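Local coordinates for protein glutathione S-transferase (PDB 3M3M) that probably acts as a glutathione transferase, conjugating glutathione to electrophilic substrates, and binds glutathione mainly through its N-terminal thioredoxin-like domain, at residues Asn23-Pro28 / Asp78-Leu83; Glu44-Lys49 / Ile55-Leu60; Pro106-Ala111 / His169-Gly174; Pro150-Val153 / Ile159-Ile162. All blocks are in the same frame, centred on the assembly; numbering follows the deposited sequence.

Contact 1: residues Asn23-Pro28 / Asp78-Leu83; sequences NLLGLP and DGSQFL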
loop_
_atom_site.group_PDB
_atom_site.type_symbol
_atom_site.label_atom_id
_atom_site.label_comp_id
_atom_site.label_asym_id
_atom_site.label_seq_id
_atom_site.Cartn_x
_atom_site.Cartn_y
_atom_site.Cartn_z
ATOM N N ASN A 23 -1.061 11.274 7.509
ATOM C CA ASN A 23 -2.257 11.751 8.272
ATOM C C ASN A 23 -2.403 11.071 9.634
ATOM O O ASN A 23 -2.725 11.718 10.621
ATOM C CB ASN A 23 -3.551 11.627 7.418
ATOM C CG ASN A 23 -3.578 12.691 6.351
ATOM O OD1 ASN A 23 -4.081 13.815 6.620
ATOM N ND2 ASN A 23 -2.971 12.444 5.206
ATOM N N LEU A 24 -2.120 9.774 9.717
ATOM C CA LEU A 24 -2.280 9.071 11.004
ATOM C C LEU A 24 -1.292 9.711 12.024
ATOM O O LEU A 24 -1.652 9.828 13.187
ATOM C CB LEU A 24 -1.885 7.585 10.878
ATOM C CG LEU A 24 -2.986 6.797 10.221
ATOM C CD1 LEU A 24 -2.349 5.368 9.826
ATOM C CD2 LEU A 24 -4.269 6.608 11.167
ATOM N N LEU A 25 -0.132 10.166 11.555
ATOM C CA LEU A 25 0.866 10.759 12.434
ATOM C C LEU A 25 0.829 12.299 12.547
ATOM O O LEU A 25 1.696 12.886 13.263
ATOM C CB LEU A 25 2.304 10.344 12.014
ATOM C CG LEU A 25 2.525 8.883 12.437
ATOM C CD1 LEU A 25 3.705 8.298 11.612
ATOM C CD2 LEU A 25 2.698 8.657 13.955
ATOM N N GLY A 26 -0.161 12.933 11.882
ATOM C CA GLY A 26 -0.299 14.360 11.991
ATOM C C GLY A 26 0.847 15.110 11.360
ATOM O O GLY A 26 1.222 16.213 11.852
ATOM N N LEU A 27 1.527 14.512 10.352
ATOM C CA LEU A 27 2.730 15.163 9.810
ATOM C C LEU A 27 2.410 16.035 8.573
ATOM O O LEU A 27 1.631 15.631 7.710
ATOM C CB LEU A 27 3.790 14.147 9.427
ATOM C CG LEU A 27 4.227 13.143 10.478
ATOM C CD1 LEU A 27 5.099 12.047 9.853
ATOM C CD2 LEU A 27 5.006 13.907 11.551
ATOM N N PRO A 28 3.014 17.226 8.494
ATOM C CA PRO A 28 2.595 18.127 7.438
ATOM C C PRO A 28 3.326 17.746 6.172
ATOM O O PRO A 28 4.420 17.284 6.257
ATOM C CB PRO A 28 3.122 19.521 7.906
ATOM C CG PRO A 28 4.273 19.199 8.787
ATOM C CD PRO A 28 3.841 17.899 9.519
ATOM N N ASP A 78 9.020 4.974 12.501
ATOM C CA ASP A 78 9.990 4.395 13.466
ATOM C C ASP A 78 9.865 5.255 14.757
ATOM O O ASP A 78 9.764 6.498 14.698
ATOM C CB ASP A 78 11.381 4.475 12.908
ATOM C CG ASP A 78 12.431 4.143 13.947
ATOM O OD1 ASP A 78 13.201 5.110 14.293
ATOM O OD2 ASP A 78 12.325 2.997 14.491
ATOM N N GLY A 79 9.825 4.548 15.888
ATOM C CA GLY A 79 9.592 5.224 17.190
ATOM C C GLY A 79 8.149 5.507 17.520
ATOM O O GLY A 79 7.906 6.174 18.540
ATOM N N SER A 80 7.178 5.092 16.669
ATOM C CA SER A 80 5.764 5.296 16.940
ATOM C C SER A 80 5.100 3.986 17.306
ATOM O O SER A 80 5.712 2.877 17.193
ATOM C CB SER A 80 4.997 5.915 15.737
ATOM O OG SER A 80 4.866 4.904 14.719
ATOM N N GLN A 81 3.810 4.053 17.660
ATOM C CA GLN A 81 3.071 2.861 17.977
ATOM C C GLN A 81 2.810 2.039 16.684
ATOM O O GLN A 81 2.205 0.938 16.782
ATOM C CB GLN A 81 1.692 3.213 18.515
ATOM C CG GLN A 81 0.818 4.038 17.546
ATOM C CD GLN A 81 1.020 5.579 17.694
ATOM O OE1 GLN A 81 2.118 6.090 18.055
ATOM N NE2 GLN A 81 -0.062 6.309 17.413
ATOM N N PHE A 82 3.171 2.587 15.527
ATOM C CA PHE A 82 2.915 1.770 14.252
ATOM C C PHE A 82 4.044 0.854 13.838
ATOM O O PHE A 82 3.910 0.153 12.795
ATOM C CB PHE A 82 2.575 2.733 13.104
ATOM C CG PHE A 82 1.388 3.564 13.427
ATOM C CD1 PHE A 82 0.132 3.018 13.258
ATOM C CD2 PHE A 82 1.525 4.914 13.807
ATOM C CE1 PHE A 82 -1.023 3.792 13.489
ATOM C CE2 PHE A 82 0.363 5.711 14.070
ATOM C CZ PHE A 82 -0.890 5.131 13.928
ATOM N N LEU A 83 5.146 0.886 14.589
ATOM C CA LEU A 83 6.312 0.003 14.244
ATOM C C LEU A 83 6.881 -0.466 15.615
ATOM O O LEU A 83 7.527 0.341 16.315
ATOM C CB LEU A 83 7.411 0.795 13.448
ATOM C CG LEU A 83 8.665 -0.080 13.135
ATOM C CD1 LEU A 83 8.234 -1.276 12.328
ATOM C CD2 LEU A 83 9.634 0.791 12.444
#
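S80 OG, on the serine whose CB packs against L25, is gripped twice: it accepts from F82 N at 3.0 Å, with an N-H...O angle of 154°, and is also hydrogen-bonded to the carbonyl oxygen of A77 in the last turn of helix 69-77. Its first torsion (chi1 72°) sets the hydroxyl between the backbone N and the carbonyl carbon, within reach of the amide two residues on, and this closes an ST turn. A type I beta turn from S80 to L83 overlaps it, with only a weak bond from L83 N to S80 O. The two turns set F82 beside the end of helix 13-24. There the helix stops in a Schellman motif: G26 takes positive phi, and G26 N reaches back to N23 O at 3.1 Å. Just before this stop, L24 and L25 meet the ring. L25 CD2 comes in at the ring edge, near its plane, 3.8 Å from F82 CE2, and the same methyl lies 4.0 Å from S80 CB, so one branch of the leucine spans both partners. L24 contributes CB, which approaches F82 CZ obliquely at 4.0 Å. Within its own segment, Q81 CG rests on one face of the ring, 3.8 Å above the plane and offset toward the rim. Cut back to an alanine, F82 would probably deprive L24 CB and the L25 CD2 methyl of their apolar partner and open a gap against the helix end. The same phenylalanine also touches M21 of helix 13-24, A77 of helix 69-77 and I159 of helix 159-168.

Contact 2: residues Glu44-Lys49 / Ile55-Leu60; sequences EAFLAK and IPVLEL. With GSH (glutathione), chain B.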
loop_
_atom_site.group_PDB
_atom_site.type_symbol
_atom_site.label_atom_id
_atom_site.label_comp_id
_atom_site.label_asym_id
_atom_site.label_seq_id
_atom_site.Cartn_x
_atom_site.Cartn_y
_atom_site.Cartn_z
ATOM N N GLU A 44 14.419 12.828 -16.664
ATOM C CA GLU A 44 15.634 12.855 -15.838
ATOM C C GLU A 44 15.450 13.502 -14.514
ATOM O O GLU A 44 16.149 13.090 -13.516
ATOM C CB GLU A 44 16.831 13.567 -16.563
ATOM C CG GLU A 44 17.200 12.852 -17.794
ATOM C CD GLU A 44 17.915 11.524 -17.513
ATOM O OE1 GLU A 44 18.493 11.340 -16.380
ATOM O OE2 GLU A 44 17.867 10.686 -18.440
ATOM N N ALA A 45 14.551 14.505 -14.466
ATOM C CA ALA A 45 14.275 15.171 -13.244
ATOM C C ALA A 45 13.712 14.107 -12.236
ATOM O O ALA A 45 14.126 14.038 -11.093
ATOM C CB ALA A 45 13.169 16.284 -13.559
ATOM N N PHE A 46 12.792 13.305 -12.716
ATOM C CA PHE A 46 12.186 12.311 -11.810
ATOM C C PHE A 46 13.253 11.212 -11.435
ATOM O O PHE A 46 13.364 10.817 -10.279
ATOM C CB PHE A 46 10.967 11.657 -12.400
ATOM C CG PHE A 46 10.249 10.814 -11.345
ATOM C CD1 PHE A 46 9.418 11.432 -10.395
ATOM C CD2 PHE A 46 10.568 9.461 -11.221
ATOM C CE1 PHE A 46 8.776 10.588 -9.390
ATOM C CE2 PHE A 46 9.968 8.620 -10.276
ATOM C CZ PHE A 46 9.056 9.188 -9.352
ATOM N N LEU A 47 13.996 10.769 -12.441
ATOM C CA LEU A 47 14.957 9.661 -12.231
ATOM C C LEU A 47 16.050 10.044 -11.244
ATOM O O LEU A 47 16.656 9.178 -10.557
ATOM C CB LEU A 47 15.479 9.185 -13.555
ATOM C CG LEU A 47 14.432 8.553 -14.437
ATOM C CD1 LEU A 47 14.911 8.391 -15.907
ATOM C CD2 LEU A 47 13.969 7.176 -13.863
ATOM N N ALA A 48 16.378 11.352 -11.154
ATOM C CA ALA A 48 17.300 11.789 -10.094
ATOM C C ALA A 48 16.717 11.526 -8.681
ATOM O O ALA A 48 17.489 11.440 -7.723
ATOM C CB ALA A 48 17.622 13.335 -10.238
ATOM N N LYS A 49 15.375 11.503 -8.550
ATOM C CA LYS A 49 14.761 11.330 -7.254
ATOM C C LYS A 49 14.569 9.815 -6.966
ATOM O O LYS A 49 14.949 9.336 -5.849
ATOM C CB LYS A 49 13.415 11.997 -7.133
ATOM C CG LYS A 49 13.577 13.527 -7.400
ATOM C CD LYS A 49 12.264 14.317 -7.331
ATOM C CE LYS A 49 12.624 15.864 -7.709
ATOM N NZ LYS A 49 13.530 16.450 -6.678
ATOM N N ILE A 55 6.686 5.901 -8.331
ATOM C CA ILE A 55 6.148 6.649 -7.181
ATOM C C ILE A 55 5.647 5.547 -6.192
ATOM O O ILE A 55 5.296 4.437 -6.572
ATOM C CB ILE A 55 4.996 7.581 -7.604
ATOM C CG1 ILE A 55 4.016 6.827 -8.491
ATOM C CG2 ILE A 55 5.715 8.855 -8.248
ATOM C CD1 ILE A 55 2.857 7.711 -8.981
ATOM N N PRO A 56 5.632 5.867 -4.893
ATOM C CA PRO A 56 5.886 7.208 -4.294
ATOM C C PRO A 56 7.395 7.442 -4.058
ATOM O O PRO A 56 8.230 6.484 -3.997
ATOM C CB PRO A 56 5.109 7.125 -2.980
ATOM C CG PRO A 56 5.324 5.631 -2.595
ATOM C CD PRO A 56 5.025 4.925 -3.936
ATOM N N VAL A 57 7.731 8.735 -3.982
ATOM C CA VAL A 57 9.008 9.230 -3.477
ATOM C C VAL A 57 8.706 10.208 -2.352
ATOM O O VAL A 57 7.760 11.004 -2.450
ATOM C CB VAL A 57 9.732 9.981 -4.583
ATOM C CG1 VAL A 57 11.137 10.508 -3.971
ATOM C CG2 VAL A 57 10.039 9.015 -5.752
ATOM N N LEU A 58 9.488 10.155 -1.271
ATOM C CA LEU A 58 9.356 11.106 -0.145
ATOM C C LEU A 58 10.631 11.926 -0.193
ATOM O O LEU A 58 11.754 11.397 -0.139
ATOM C CB LEU A 58 9.261 10.393 1.198
ATOM C CG LEU A 58 9.244 11.337 2.413
ATOM C CD1 LEU A 58 7.956 12.083 2.387
ATOM C CD2 LEU A 58 9.311 10.611 3.753
ATOM N N GLU A 59 10.452 13.242 -0.333
ATOM C CA GLU A 59 11.616 14.126 -0.364
ATOM C C GLU A 59 11.651 14.938 0.931
ATOM O O GLU A 59 10.643 15.518 1.346
ATOM C CB GLU A 59 11.499 15.076 -1.568
ATOM C CG GLU A 59 12.642 16.150 -1.569
ATOM C CD GLU A 59 12.427 17.086 -2.767
ATOM O OE1 GLU A 59 12.354 16.602 -3.864
ATOM O OE2 GLU A 59 12.349 18.314 -2.602
ATOM N N LEU A 60 12.797 14.907 1.603
ATOM C CA LEU A 60 13.003 15.592 2.894
ATOM C C LEU A 60 13.514 17.010 2.654
ATOM O O LEU A 60 13.894 17.386 1.546
ATOM C CB LEU A 60 14.039 14.817 3.758
ATOM C CG LEU A 60 13.775 13.266 3.803
ATOM C CD1 LEU A 60 14.899 12.568 4.605
ATOM C CD2 LEU A 60 12.362 12.890 4.382
HETATM N N1 GSH B . 7.893 -1.457 -5.006
HETATM C CA1 GSH B . 7.414 -0.042 -5.263
HETATM C C1 GSH B . 6.787 0.588 -4.016
HETATM O O11 GSH B . 6.943 1.834 -3.853
HETATM O O12 GSH B . 6.103 -0.147 -3.252
HETATM C CB1 GSH B . 6.374 -0.165 -6.424
HETATM C CG1 GSH B . 5.876 1.220 -6.690
HETATM C CD1 GSH B . 5.120 1.276 -8.034
HETATM O OE1 GSH B . 4.950 0.133 -8.807
HETATM N N2 GSH B . 4.601 2.454 -8.493
HETATM C CA2 GSH B . 3.873 2.492 -9.760
HETATM C C2 GSH B . 4.692 3.277 -10.690
HETATM O O2 GSH B . 5.321 4.344 -10.209
HETATM C CB2 GSH B . 2.524 3.202 -9.472
HETATM S SG2 GSH B . 1.479 2.194 -8.270
HETATM N N3 GSH B . 4.808 2.910 -11.956
HETATM C CA3 GSH B . 5.573 3.790 -12.855
HETATM C C3 GSH B . 6.434 3.027 -13.846
HETATM O O31 GSH B . 6.839 3.591 -14.908
HETATM O O32 GSH B . 6.770 1.861 -13.580
#
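K49 CB lies 4.2 Å from V57 CG1, and from there the lysine runs outward beside strand 57-60. The chain is extended through chi2 and chi3, which carries CD and then CE toward E59, CE coming to 3.9 Å from E59 OE1. A bend at the last torsion (chi4 -65°) turns the ammonium onto the carboxylate. NZ makes a hydrogen-bonded salt bridge to OE1 of E59 at 3.1 Å, arriving on the syn side but 28° out of the carboxylate plane. OE1 has a second partner in the hydroxyl of Y7, which also helps to fix the carboxylate. A methionine in place of K49 would probably leave the E59 carboxylate without its countercharge. One turn earlier, F46 lies between helix and strand: with CG anti to the backbone N (chi1 -171°), its ring end reaches I55 and V57. F46 CZ meets I55 CG2 at 3.5 Å and V57 CG2 at 3.7 Å, both methyls approaching the ring obliquely. The backbone of I55 is given over to glutathione. I55 N donates to GSH O2 and I55 O accepts from GSH N2, each at 2.8 Å, a ladder like that of an antiparallel strand. I55 is joined to P56 by a cis peptide bond, as at the conserved cis-proline of the thioredoxin fold. The short helix 44-47 thus packs against strand 57-60, which pairs antiparallel with strands 4-8 and 65-67 in the four-stranded sheet, while P56 and L58 face helix 69-77.

Contact 3: residues Pro106-Ala111 / His169-Gly174; sequences PYIAVA and HVADEG
I108 and A171 make the apolar part of this contact, one branch of the isoleucine against a single methyl. I108 CG2 lies 3.9 Å from A171 CB and almost as near to its CA. This branch stands anti to the backbone N, with CG1 set beside that N (chi1 -50°). One turn further along the helix the meeting is of a different kind, a methyl against backbone. A111 CB sits 3.6 Å from G174 O, a van der Waals contact with a carbonyl whose hydrogen-bonding partner is H132 NE2. The two backbones come close here, A111 CA to G174 CA being 4.6 Å. A CB on G174 would point toward the helix and lie 3.1 Å from A111 C, which is tight, so the absence of a side chain permits the approach. Backbone bonds shape the second segment: E173 N donates to V170 O and G174 N to A171 O, the latter at 3.0 Å, giving a 3-10 turn over residues 171-173 that presents A171 and G174 to the helix. Charge enters beside the apolar surface, where E173 OE1 forms a salt bridge with R112 NE. Within the all-helical C-terminal domain of the glutathione transferase fold, the contact joins helix 87-117 to the segment after helix 159-168. F176 touches I108, A111 and A171, while L139 of helix 125-146 and the glutathione-binding Y167 of helix 159-168 pack on I108.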
loop_
_atom_site.group_PDB
_atom_site.type_symbol
_atom_site.label_atom_id
_atom_site.label_comp_id
_atom_site.label_asym_id
_atom_site.label_seq_id
_atom_site.Cartn_x
_atom_site.Cartn_y
_atom_site.Cartn_z
ATOM N N PRO A 106 1.603 -7.620 -6.787
ATOM C CA PRO A 106 1.616 -7.856 -8.237
ATOM C C PRO A 106 0.357 -8.516 -8.748
ATOM O O PRO A 106 0.189 -8.552 -9.990
ATOM C CB PRO A 106 2.750 -8.886 -8.392
ATOM C CG PRO A 106 3.721 -8.576 -7.219
ATOM C CD PRO A 106 2.706 -8.331 -6.112
ATOM N N TYR A 107 -0.492 -9.045 -7.872
ATOM C CA TYR A 107 -1.754 -9.697 -8.334
ATOM C C TYR A 107 -2.934 -8.746 -8.084
ATOM O O TYR A 107 -3.728 -8.513 -8.957
ATOM C CB TYR A 107 -1.960 -11.052 -7.603
ATOM C CG TYR A 107 -0.644 -11.848 -7.752
ATOM C CD1 TYR A 107 -0.140 -12.083 -9.004
ATOM C CD2 TYR A 107 0.135 -12.187 -6.652
ATOM C CE1 TYR A 107 1.090 -12.765 -9.230
ATOM C CE2 TYR A 107 1.380 -12.831 -6.836
ATOM C CZ TYR A 107 1.847 -13.103 -8.137
ATOM O OH TYR A 107 3.080 -13.736 -8.395
ATOM N N ILE A 108 -3.037 -8.194 -6.860
ATOM C CA ILE A 108 -4.171 -7.327 -6.501
ATOM C C ILE A 108 -4.030 -6.034 -7.262
ATOM O O ILE A 108 -4.976 -5.643 -7.925
ATOM C CB ILE A 108 -4.326 -7.076 -4.989
ATOM C CG1 ILE A 108 -4.293 -8.432 -4.189
ATOM C CG2 ILE A 108 -5.530 -6.123 -4.718
ATOM C CD1 ILE A 108 -5.465 -9.362 -4.446
ATOM N N ALA A 109 -2.868 -5.409 -7.236
ATOM C CA ALA A 109 -2.730 -4.089 -7.868
ATOM C C ALA A 109 -2.829 -4.209 -9.397
ATOM O O ALA A 109 -3.448 -3.351 -10.028
ATOM C CB ALA A 109 -1.359 -3.400 -7.516
ATOM N N VAL A 110 -2.202 -5.237 -9.981
ATOM C CA VAL A 110 -2.198 -5.345 -11.439
ATOM C C VAL A 110 -3.598 -5.749 -11.962
ATOM O O VAL A 110 -4.039 -5.256 -13.018
ATOM C CB VAL A 110 -1.043 -6.280 -11.931
ATOM C CG1 VAL A 110 -0.968 -6.374 -13.483
ATOM C CG2 VAL A 110 0.303 -5.695 -11.458
ATOM N N ALA A 111 -4.303 -6.618 -11.230
ATOM C CA ALA A 111 -5.706 -6.945 -11.677
ATOM C C ALA A 111 -6.540 -5.665 -11.681
ATOM O O ALA A 111 -7.381 -5.420 -12.581
ATOM C CB ALA A 111 -6.332 -7.969 -10.718
ATOM N N HIS A 169 -8.204 -2.923 0.298
ATOM C CA HIS A 169 -9.482 -2.208 0.426
ATOM C C HIS A 169 -10.147 -1.878 -0.928
ATOM O O HIS A 169 -11.374 -1.618 -0.908
ATOM C CB HIS A 169 -9.343 -0.970 1.360
ATOM C CG HIS A 169 -9.096 0.312 0.640
ATOM N ND1 HIS A 169 -7.902 0.622 0.036
ATOM C CD2 HIS A 169 -9.900 1.400 0.469
ATOM C CE1 HIS A 169 -7.957 1.843 -0.474
ATOM N NE2 HIS A 169 -9.181 2.326 -0.259
ATOM N N VAL A 170 -9.375 -1.861 -2.050
ATOM C CA VAL A 170 -9.915 -1.628 -3.397
ATOM C C VAL A 170 -9.789 -2.906 -4.274
ATOM O O VAL A 170 -9.849 -2.871 -5.506
ATOM C CB VAL A 170 -9.274 -0.378 -4.088
ATOM C CG1 VAL A 170 -9.834 0.905 -3.384
ATOM C CG2 VAL A 170 -7.752 -0.396 -4.010
ATOM N N ALA A 171 -9.679 -4.086 -3.606
ATOM C CA ALA A 171 -9.478 -5.324 -4.369
ATOM C C ALA A 171 -10.713 -5.615 -5.223
ATOM O O ALA A 171 -10.568 -6.197 -6.298
ATOM C CB ALA A 171 -9.160 -6.485 -3.474
ATOM N N ASP A 172 -11.863 -5.078 -4.804
ATOM C CA ASP A 172 -13.040 -5.235 -5.646
ATOM C C ASP A 172 -12.906 -4.556 -6.984
ATOM O O ASP A 172 -13.502 -5.004 -7.991
ATOM C CB ASP A 172 -14.259 -4.743 -4.901
ATOM C CG ASP A 172 -14.190 -3.243 -4.691
ATOM O OD1 ASP A 172 -13.154 -2.762 -4.135
ATOM O OD2 ASP A 172 -15.120 -2.531 -5.135
ATOM N N GLU A 173 -12.088 -3.501 -7.069
ATOM C CA GLU A 173 -11.879 -2.808 -8.379
ATOM C C GLU A 173 -11.052 -3.630 -9.362
ATOM O O GLU A 173 -10.921 -3.244 -10.506
ATOM C CB GLU A 173 -11.202 -1.439 -8.222
ATOM C CG GLU A 173 -12.063 -0.585 -7.262
ATOM C CD GLU A 173 -11.562 0.791 -6.926
ATOM O OE1 GLU A 173 -10.405 1.122 -7.218
ATOM O OE2 GLU A 173 -12.359 1.551 -6.267
ATOM N N GLY A 174 -10.411 -4.690 -8.855
ATOM C CA GLY A 174 -9.693 -5.675 -9.702
ATOM C C GLY A 174 -10.468 -7.024 -9.756
ATOM O O GLY A 174 -9.916 -8.036 -10.250
#

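Contact 4: residues Pro150-Val153 / Ile159-Ile162; sequences PYLV and IADI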
loop_
_atom_site.group_PDB
_atom_site.type_symbol
_atom_site.label_atom_id
_atom_site.label_comp_id
_atom_site.label_asym_id
_atom_site.label_seq_id
_atom_site.Cartn_x
_atom_site.Cartn_y
_atom_site.Cartn_z
ATOM N N PRO A 150 -6.460 -9.618 15.550
ATOM C CA PRO A 150 -7.287 -8.596 14.921
ATOM C C PRO A 150 -6.470 -7.697 13.941
ATOM O O PRO A 150 -7.071 -7.017 13.084
ATOM C CB PRO A 150 -7.677 -7.698 16.124
ATOM C CG PRO A 150 -6.670 -7.957 17.111
ATOM C CD PRO A 150 -6.252 -9.366 16.990
ATOM N N TYR A 151 -5.164 -7.710 14.098
ATOM C CA TYR A 151 -4.287 -7.013 13.093
ATOM C C TYR A 151 -3.282 -8.068 12.658
ATOM O O TYR A 151 -3.293 -9.217 13.183
ATOM C CB TYR A 151 -3.555 -5.819 13.708
ATOM C CG TYR A 151 -4.535 -4.709 14.022
ATOM C CD1 TYR A 151 -5.061 -3.888 13.009
ATOM C CD2 TYR A 151 -4.947 -4.495 15.318
ATOM C CE1 TYR A 151 -5.994 -2.851 13.324
ATOM C CE2 TYR A 151 -5.901 -3.491 15.626
ATOM C CZ TYR A 151 -6.380 -2.670 14.628
ATOM O OH TYR A 151 -7.251 -1.626 14.978
ATOM N N LEU A 152 -2.483 -7.745 11.639
ATOM C CA LEU A 152 -1.605 -8.829 11.125
ATOM C C LEU A 152 -0.571 -9.227 12.132
ATOM O O LEU A 152 -0.169 -10.422 12.142
ATOM C CB LEU A 152 -0.935 -8.382 9.768
ATOM C CG LEU A 152 -2.029 -8.338 8.697
ATOM C CD1 LEU A 152 -1.414 -7.556 7.525
ATOM C CD2 LEU A 152 -2.466 -9.727 8.233
ATOM N N VAL A 153 -0.118 -8.263 12.963
ATOM C CA VAL A 153 0.885 -8.544 13.967
ATOM C C VAL A 153 0.223 -8.297 15.333
ATOM O O VAL A 153 0.178 -7.149 15.812
ATOM C CB VAL A 153 2.187 -7.729 13.793
ATOM C CG1 VAL A 153 3.249 -8.070 14.882
ATOM C CG2 VAL A 153 2.862 -7.978 12.334
ATOM N N ILE A 159 2.436 -0.737 10.473
ATOM C CA ILE A 159 2.626 -0.457 9.049
ATOM C C ILE A 159 2.493 -1.720 8.216
ATOM O O ILE A 159 2.430 -1.612 7.021
ATOM C CB ILE A 159 4.051 0.195 8.779
ATOM C CG1 ILE A 159 5.219 -0.656 9.351
ATOM C CG2 ILE A 159 4.040 1.606 9.489
ATOM C CD1 ILE A 159 6.623 0.057 9.063
ATOM N N ALA A 160 2.451 -2.907 8.839
ATOM C CA ALA A 160 2.072 -4.096 7.993
ATOM C C ALA A 160 0.615 -3.987 7.567
ATOM O O ALA A 160 0.290 -4.304 6.429
ATOM C CB ALA A 160 2.231 -5.415 8.787
ATOM N N ASP A 161 -0.271 -3.590 8.474
ATOM C CA ASP A 161 -1.706 -3.425 8.080
ATOM C C ASP A 161 -1.827 -2.321 7.053
ATOM O O ASP A 161 -2.592 -2.453 6.132
ATOM C CB ASP A 161 -2.497 -3.043 9.362
ATOM C CG ASP A 161 -2.359 -4.124 10.466
ATOM O OD1 ASP A 161 -2.826 -5.264 10.298
ATOM O OD2 ASP A 161 -1.743 -3.807 11.485
ATOM N N ILE A 162 -1.161 -1.182 7.290
ATOM C CA ILE A 162 -1.227 -0.047 6.353
ATOM C C ILE A 162 -0.752 -0.556 4.944
ATOM O O ILE A 162 -1.440 -0.319 3.893
ATOM C CB ILE A 162 -0.386 1.083 6.795
ATOM C CG1 ILE A 162 -0.997 1.716 8.107
ATOM C CG2 ILE A 162 -0.299 2.157 5.647
ATOM C CD1 ILE A 162 -0.040 2.656 8.812
HETATM O O HOH W 1 -0.089 -5.376 12.875
#
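A160, in the first turn of helix 159-168, presents its CB to the loop: L152 CD1 and V153 CG2 both lie 4.4 Å from it, and W96 of helix 87-117 touches the same alanine. This helix start is consistent with the N-capping box and hydrophobic staple known from glutathione transferases. S158 OG bonds to A160 N, D161 OD2 accepts from S158 N in return, and I162 packs on Y157 across the cap. D161 follows as the centre of the contact. Its CG stands beside its own backbone N (chi1 -59°), which turns the carboxylate back toward the helix start and the loop. L152 N donates to the syn lone pair of D161 OD1 at 2.8 Å, nearly straight at 166°, and W187 NE1 bonds to the same oxygen. These donors, together with the helix N-terminus, would probably favour the charged form of this buried acid. L152 CG lies 3.6 Å from OD1 as the leucine passes alongside. Y151 crosses the aspartate at about a right angle, ring and carboxylate planes 67° apart, with OD1 at the ring edge, in its plane, and Y151 CB 3.5 Å from OD2. One water bridges the two segments, donating to D161 OD2 at 2.7 Å and accepting from V153 N at 2.9 Å.

In the fold
Contacts 1 and 2 come first along the chain, contact 2 nested inside the loop that contact 1 closes; contacts 3 and 4 follow, with 4 nested inside 3. Contact 2 belongs to the glutathione-binding thioredoxin-like domain, while contacts 3 and 4 lie in the helical C-terminal domain, contact 4 at the start of helix 159-168 and contact 3 just past its end; their centres are 18 Å apart. Contacts 1 and 4, centres 14 Å apart, touch: F82 O and I159 N form a probable hydrogen bond at 2.9 Å, and L24 packs on I162. The linker after helix 69-77 is thereby tied to both domains. The centres of contacts 2 and 4 are about 28 Å apart, on opposite sides of the chain's centre.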